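Local coordinates for protein glycerol dehydratase (Clostridium butyricum, PDB 1R9D) that dehydrates glycerol without vitamin B12, probably through glycyl-radical chemistry, and is captured here with glycerol bound, at residues V759-G763 / Y764-F768; F693-S696 / N697-F701; A517-P520 / F521-S524. All coordinates share one frame; numbering follows the deposited sequence.

Contact 1 (V759-G763 / Y764-F768); sequences VRVAG and YSAQF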
# COMPACT_ATOMS: atom_id res chain seq x y z
N VAL A 759 41.04 -18.35 -2.73
CA VAL A 759 41.63 -17.43 -1.77
C VAL A 759 40.54 -16.75 -0.93
O VAL A 759 39.41 -16.57 -1.39
CB VAL A 759 42.46 -16.33 -2.46
CG1 VAL A 759 41.55 -15.46 -3.31
CG2 VAL A 759 43.18 -15.49 -1.43
N ARG A 760 40.89 -16.37 0.29
CA ARG A 760 39.95 -15.69 1.17
C ARG A 760 40.00 -14.19 0.90
O ARG A 760 41.07 -13.59 0.89
CB ARG A 760 40.34 -15.94 2.63
CG ARG A 760 39.27 -15.56 3.62
CD ARG A 760 38.06 -16.45 3.42
NE ARG A 760 37.05 -16.26 4.45
CZ ARG A 760 35.93 -16.96 4.54
NH1 ARG A 760 35.67 -17.91 3.65
NH2 ARG A 760 35.08 -16.72 5.52
N VAL A 761 38.84 -13.59 0.67
CA VAL A 761 38.76 -12.16 0.44
C VAL A 761 38.42 -11.52 1.79
O VAL A 761 39.30 -11.04 2.49
CB VAL A 761 37.69 -11.81 -0.63
CG1 VAL A 761 37.68 -10.31 -0.88
CG2 VAL A 761 37.99 -12.55 -1.93
N ALA A 762 37.14 -11.54 2.16
CA ALA A 762 36.71 -10.98 3.45
C ALA A 762 35.34 -11.53 3.83
O ALA A 762 34.32 -11.00 3.41
CB ALA A 762 36.66 -9.45 3.37
N GLY A 763 35.33 -12.60 4.62
CA GLY A 763 34.07 -13.20 5.02
C GLY A 763 33.61 -14.23 4.00
O GLY A 763 32.57 -14.88 4.16
N TYR A 764 34.40 -14.38 2.94
CA TYR A 764 34.09 -15.33 1.88
C TYR A 764 35.35 -15.63 1.10
O TYR A 764 36.29 -14.83 1.09
CB TYR A 764 33.03 -14.77 0.93
CG TYR A 764 33.48 -13.64 0.02
CD1 TYR A 764 33.69 -13.85 -1.35
CD2 TYR A 764 33.66 -12.35 0.51
CE1 TYR A 764 34.04 -12.79 -2.20
CE2 TYR A 764 34.02 -11.29 -0.33
CZ TYR A 764 34.20 -11.52 -1.68
OH TYR A 764 34.51 -10.46 -2.51
N SER A 765 35.36 -16.78 0.44
CA SER A 765 36.49 -17.18 -0.38
C SER A 765 36.08 -17.02 -1.84
O SER A 765 34.89 -16.92 -2.15
CB SER A 765 36.87 -18.63 -0.09
OG SER A 765 37.37 -18.77 1.24
N ALA A 766 37.06 -16.98 -2.74
CA ALA A 766 36.75 -16.82 -4.15
C ALA A 766 37.81 -17.44 -5.03
O ALA A 766 38.93 -17.71 -4.59
CB ALA A 766 36.61 -15.34 -4.49
N GLN A 767 37.43 -17.68 -6.28
CA GLN A 767 38.35 -18.22 -7.27
C GLN A 767 39.23 -17.01 -7.59
O GLN A 767 38.76 -16.02 -8.16
CB GLN A 767 37.58 -18.67 -8.51
CG GLN A 767 38.44 -19.04 -9.70
CD GLN A 767 37.59 -19.43 -10.91
OE1 GLN A 767 36.56 -18.81 -11.18
NE2 GLN A 767 38.03 -20.44 -11.65
N PHE A 768 40.49 -17.09 -7.18
CA PHE A 768 41.42 -15.99 -7.37
C PHE A 768 41.39 -15.32 -8.75
O PHE A 768 41.35 -14.10 -8.85
CB PHE A 768 42.85 -16.46 -7.05
CG PHE A 768 43.86 -15.35 -7.03
CD1 PHE A 768 43.86 -14.42 -5.99
CD2 PHE A 768 44.79 -15.22 -8.05
CE1 PHE A 768 44.78 -13.37 -5.97
CE2 PHE A 768 45.72 -14.18 -8.04
CZ PHE A 768 45.72 -13.25 -7.00
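Val759 and Ala766 form a hydrogen-bonded antiparallel pair, with Val759 N donating to Ala766 O at 2.9 Å and Ala766 N returning the bond to Val759 O at 2.7 Å. A further backbone bond, Val761 N to Tyr764 O (2.9 Å), closes the loop around Ala762 and Gly763. Gly763 takes a positive phi (88°), at which a CB would collide with Ala762 O.

The polar side-chain link belongs to Arg760. Its chain, extended at first (chi1 -167°), bends at chi2 and lays one guanidinium face over Tyr764 N. NH1 meets Ser765 OG at 3.1 Å in the guanidinium plane, along a nearly straight bond (168°). A hydroxyl suits this place because it can accept from Arg760 while also bonding Leu400 O.

Among apolar contacts, Val761 CB sits over one face of the Tyr764 ring, 3.9 Å from its centroid, in a CH-pi contact, while Tyr764 OH is anchored by Gly334 O. Val759 CG1 meets Phe768 at the ring edge, 3.7 Å from CD1.

This is a tight beta hairpin carrying the glycyl-radical loop: Gly763 is the predicted radical site, here unmodified, and the Tyr764 side chain lies about 6 Å from bound glycerol.

Contact 2 (F693-S696 / N697-F701); sequences FIAS and NGTLF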
# COMPACT_ATOMS: atom_id res chain seq x y z
N PHE A 693 30.68 -6.01 21.04
CA PHE A 693 29.32 -6.28 21.50
C PHE A 693 28.30 -5.35 20.84
O PHE A 693 27.21 -5.77 20.48
CB PHE A 693 29.21 -6.12 23.03
CG PHE A 693 29.94 -7.18 23.81
CD1 PHE A 693 31.31 -7.11 24.02
CD2 PHE A 693 29.23 -8.26 24.36
CE1 PHE A 693 31.98 -8.08 24.77
CE2 PHE A 693 29.89 -9.24 25.10
CZ PHE A 693 31.26 -9.15 25.31
N ILE A 694 28.66 -4.07 20.71
CA ILE A 694 27.75 -3.09 20.12
C ILE A 694 27.58 -3.31 18.61
O ILE A 694 26.51 -3.05 18.06
CB ILE A 694 28.24 -1.64 20.39
CG1 ILE A 694 27.11 -0.65 20.09
CG2 ILE A 694 29.47 -1.33 19.56
CD1 ILE A 694 27.40 0.77 20.53
N ALA A 695 28.65 -3.77 17.96
CA ALA A 695 28.61 -4.05 16.53
C ALA A 695 28.03 -5.45 16.34
O ALA A 695 28.69 -6.34 15.79
CB ALA A 695 30.02 -3.98 15.95
N SER A 696 26.79 -5.62 16.78
CA SER A 696 26.10 -6.90 16.72
C SER A 696 25.74 -7.40 15.33
O SER A 696 25.27 -8.53 15.18
CB SER A 696 24.84 -6.85 17.60
OG SER A 696 24.11 -5.66 17.37
N ASN A 697 25.96 -6.58 14.30
CA ASN A 697 25.69 -7.05 12.96
C ASN A 697 26.97 -7.73 12.47
O ASN A 697 27.05 -8.20 11.34
CB ASN A 697 25.30 -5.90 12.02
CG ASN A 697 24.64 -6.40 10.75
OD1 ASN A 697 23.74 -7.24 10.81
ND2 ASN A 697 25.06 -5.88 9.60
N GLY A 698 27.97 -7.76 13.35
CA GLY A 698 29.22 -8.43 13.04
C GLY A 698 30.46 -7.62 12.70
O GLY A 698 30.38 -6.54 12.13
N THR A 699 31.62 -8.15 13.08
CA THR A 699 32.90 -7.51 12.77
C THR A 699 33.75 -8.59 12.11
O THR A 699 33.61 -9.77 12.42
CB THR A 699 33.61 -6.98 14.04
OG1 THR A 699 34.09 -8.07 14.82
CG2 THR A 699 32.65 -6.14 14.88
N LEU A 700 34.63 -8.18 11.20
CA LEU A 700 35.45 -9.14 10.47
C LEU A 700 36.95 -8.92 10.65
O LEU A 700 37.46 -7.82 10.42
CB LEU A 700 35.08 -9.08 8.99
CG LEU A 700 35.68 -10.09 8.00
CD1 LEU A 700 34.69 -10.33 6.89
CD2 LEU A 700 36.99 -9.56 7.45
N PHE A 701 37.65 -9.97 11.04
CA PHE A 701 39.09 -9.90 11.27
C PHE A 701 39.85 -10.90 10.38
O PHE A 701 39.68 -12.11 10.51
CB PHE A 701 39.36 -10.16 12.76
CG PHE A 701 40.81 -10.10 13.16
CD1 PHE A 701 41.73 -9.33 12.44
CD2 PHE A 701 41.26 -10.79 14.28
CE1 PHE A 701 43.06 -9.24 12.84
CE2 PHE A 701 42.60 -10.70 14.69
CZ PHE A 701 43.50 -9.93 13.97
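Gly698 N donates to Ala695 O at 2.9 Å, the bond that closes a type I beta turn with Ser696 and Asn697 at its two corners. The donor stands above the carbonyl plane of Ala695, and the N-H...O angle is 149°, so the bond is somewhat bent. Gly698, the last residue of the turn, has a positive phi, where a CB would press on Asn697 O. Just before the turn the chain already bends: Ala695 is the centre of an inverse gamma turn, in which Ser696 N makes a weak bond to Ile694 O, so one reversal runs directly into the next.

Beside the turn, the methyl groups of Ala695 and Thr699 touch, CB to CG2 at 3.6 Å. Thr699 can offer its methyl because CG2 lies opposite its own carbonyl carbon, while OG1, between the backbone N and that carbon (chi1 71°), bonds His692 ND1. A threonine thus serves both an apolar and a polar neighbour, and the small alanine lets the chain pass close by.

The polar corners are tied outward. Ser696 OG bonds Gln636 OE1, and Asn697 ND2 is shared by Gln549 OE1 and His446 O. Such matching of buried hydroxyl and amide groups implies that the turn is fixed from outside as well as by its own bond, with the Asn697 side chain held about 7 Å from bound glycerol.

Contact 3 (A517-P520 / F521-S524); sequences APLP and FLSS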
# COMPACT_ATOMS: atom_id res chain seq x y z
N ALA A 517 7.37 -5.61 -3.58
CA ALA A 517 7.90 -6.96 -3.64
C ALA A 517 7.81 -7.80 -2.35
O ALA A 517 8.81 -8.34 -1.88
CB ALA A 517 9.36 -6.94 -4.14
N PRO A 518 6.61 -7.89 -1.76
CA PRO A 518 6.52 -8.71 -0.54
C PRO A 518 6.67 -10.15 -1.04
O PRO A 518 6.16 -10.48 -2.12
CB PRO A 518 5.12 -8.38 -0.02
CG PRO A 518 4.35 -8.11 -1.28
CD PRO A 518 5.32 -7.26 -2.08
N LEU A 519 7.37 -10.99 -0.29
CA LEU A 519 7.63 -12.37 -0.74
C LEU A 519 6.85 -13.47 -0.02
O LEU A 519 7.15 -13.82 1.12
CB LEU A 519 9.13 -12.66 -0.64
CG LEU A 519 10.04 -11.66 -1.35
CD1 LEU A 519 11.47 -12.17 -1.31
CD2 LEU A 519 9.61 -11.47 -2.80
N PRO A 520 5.86 -14.07 -0.71
CA PRO A 520 5.02 -15.15 -0.17
C PRO A 520 5.77 -16.43 0.20
O PRO A 520 5.60 -16.96 1.30
CB PRO A 520 4.01 -15.41 -1.30
CG PRO A 520 4.04 -14.16 -2.11
CD PRO A 520 5.48 -13.76 -2.09
N PHE A 521 6.58 -16.94 -0.72
CA PHE A 521 7.30 -18.19 -0.46
C PHE A 521 8.30 -18.09 0.69
O PHE A 521 8.25 -18.88 1.64
CB PHE A 521 8.01 -18.66 -1.74
CG PHE A 521 8.68 -20.01 -1.59
CD1 PHE A 521 10.06 -20.11 -1.51
CD2 PHE A 521 7.91 -21.17 -1.51
CE1 PHE A 521 10.68 -21.35 -1.35
CE2 PHE A 521 8.52 -22.41 -1.35
CZ PHE A 521 9.91 -22.51 -1.27
N LEU A 522 9.21 -17.13 0.61
CA LEU A 522 10.21 -16.95 1.66
C LEU A 522 9.56 -16.73 3.03
O LEU A 522 9.96 -17.33 4.03
CB LEU A 522 11.10 -15.76 1.32
CG LEU A 522 12.27 -15.53 2.29
CD1 LEU A 522 13.30 -16.64 2.09
CD2 LEU A 522 12.91 -14.17 2.03
N SER A 523 8.54 -15.87 3.06
CA SER A 523 7.86 -15.55 4.32
C SER A 523 7.21 -16.75 5.01
O SER A 523 7.15 -16.80 6.24
CB SER A 523 6.80 -14.47 4.07
OG SER A 523 7.39 -13.27 3.62
N SER A 524 6.73 -17.71 4.22
CA SER A 524 6.07 -18.87 4.79
C SER A 524 7.00 -19.73 5.64
O SER A 524 6.53 -20.53 6.45
CB SER A 524 5.47 -19.73 3.66
OG SER A 524 6.48 -20.33 2.87
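In Ser523, OG lies opposite its own carbonyl carbon (chi1 -62°), and this turns the hydroxyl back to Leu519 O, which it reaches at 2.6 Å. In Ser524 a different setting applies: OG, between the backbone N and carbonyl carbon (chi1 68°), finds Phe521 O at 2.6 Å.

Leu519 O is gripped twice, for Ser523 N also donates to it at 3.1 Å, and the two donors arrive from opposite faces of the carbonyl plane. Ser523 OG in turn accepts from Leu536 N, so one small hydroxyl both gives and takes. The next backbone bond, Ser524 N to Pro520 O (3.2 Å), continues the helical pattern.

On another side of the turn, Leu519 CD1 and Leu522 CD2 approach to 4.2 Å, their branched ends crossing at an angle. Both suit the buried setting, where helix 260-277 packs against them. That helix also supplies Glu277, whose carboxylate accepts from Phe521 N and Leu522 N, amides that the first helical turn cannot pair internally.

Leu519 occupies the N-cap and Pro520 the first helical position, where a residue without an N-H loses no helical bond: an ordinary helix N terminus, its second and third amides taken by Glu277, opening a short buried helix soon after the long helix 484-516.

Overall arrangement
Along the chain the three contacts follow in series, none nesting in or crossing another. Contact 3 comes first, in the pyruvate formate lyase-like region, where it links helix 484-516 to helix 520-524 and closes the first turn of the latter. Contact 2 then makes a turn in the loop from helix 680-687 to strand 702-705, an outermost strand of a five-stranded sheet. Contact 1, last, closes the hairpin of strands 758-760 and 765-767. Contacts 1 and 2 share the glycine-radical region and touch, Leu700 CD1 packing on Gly763 N at 3.3 Å, and both lie near bound glycerol. Contact 3 stays apart, its centre about 31 Å from that of contact 1 and 28 Å from that of contact 2.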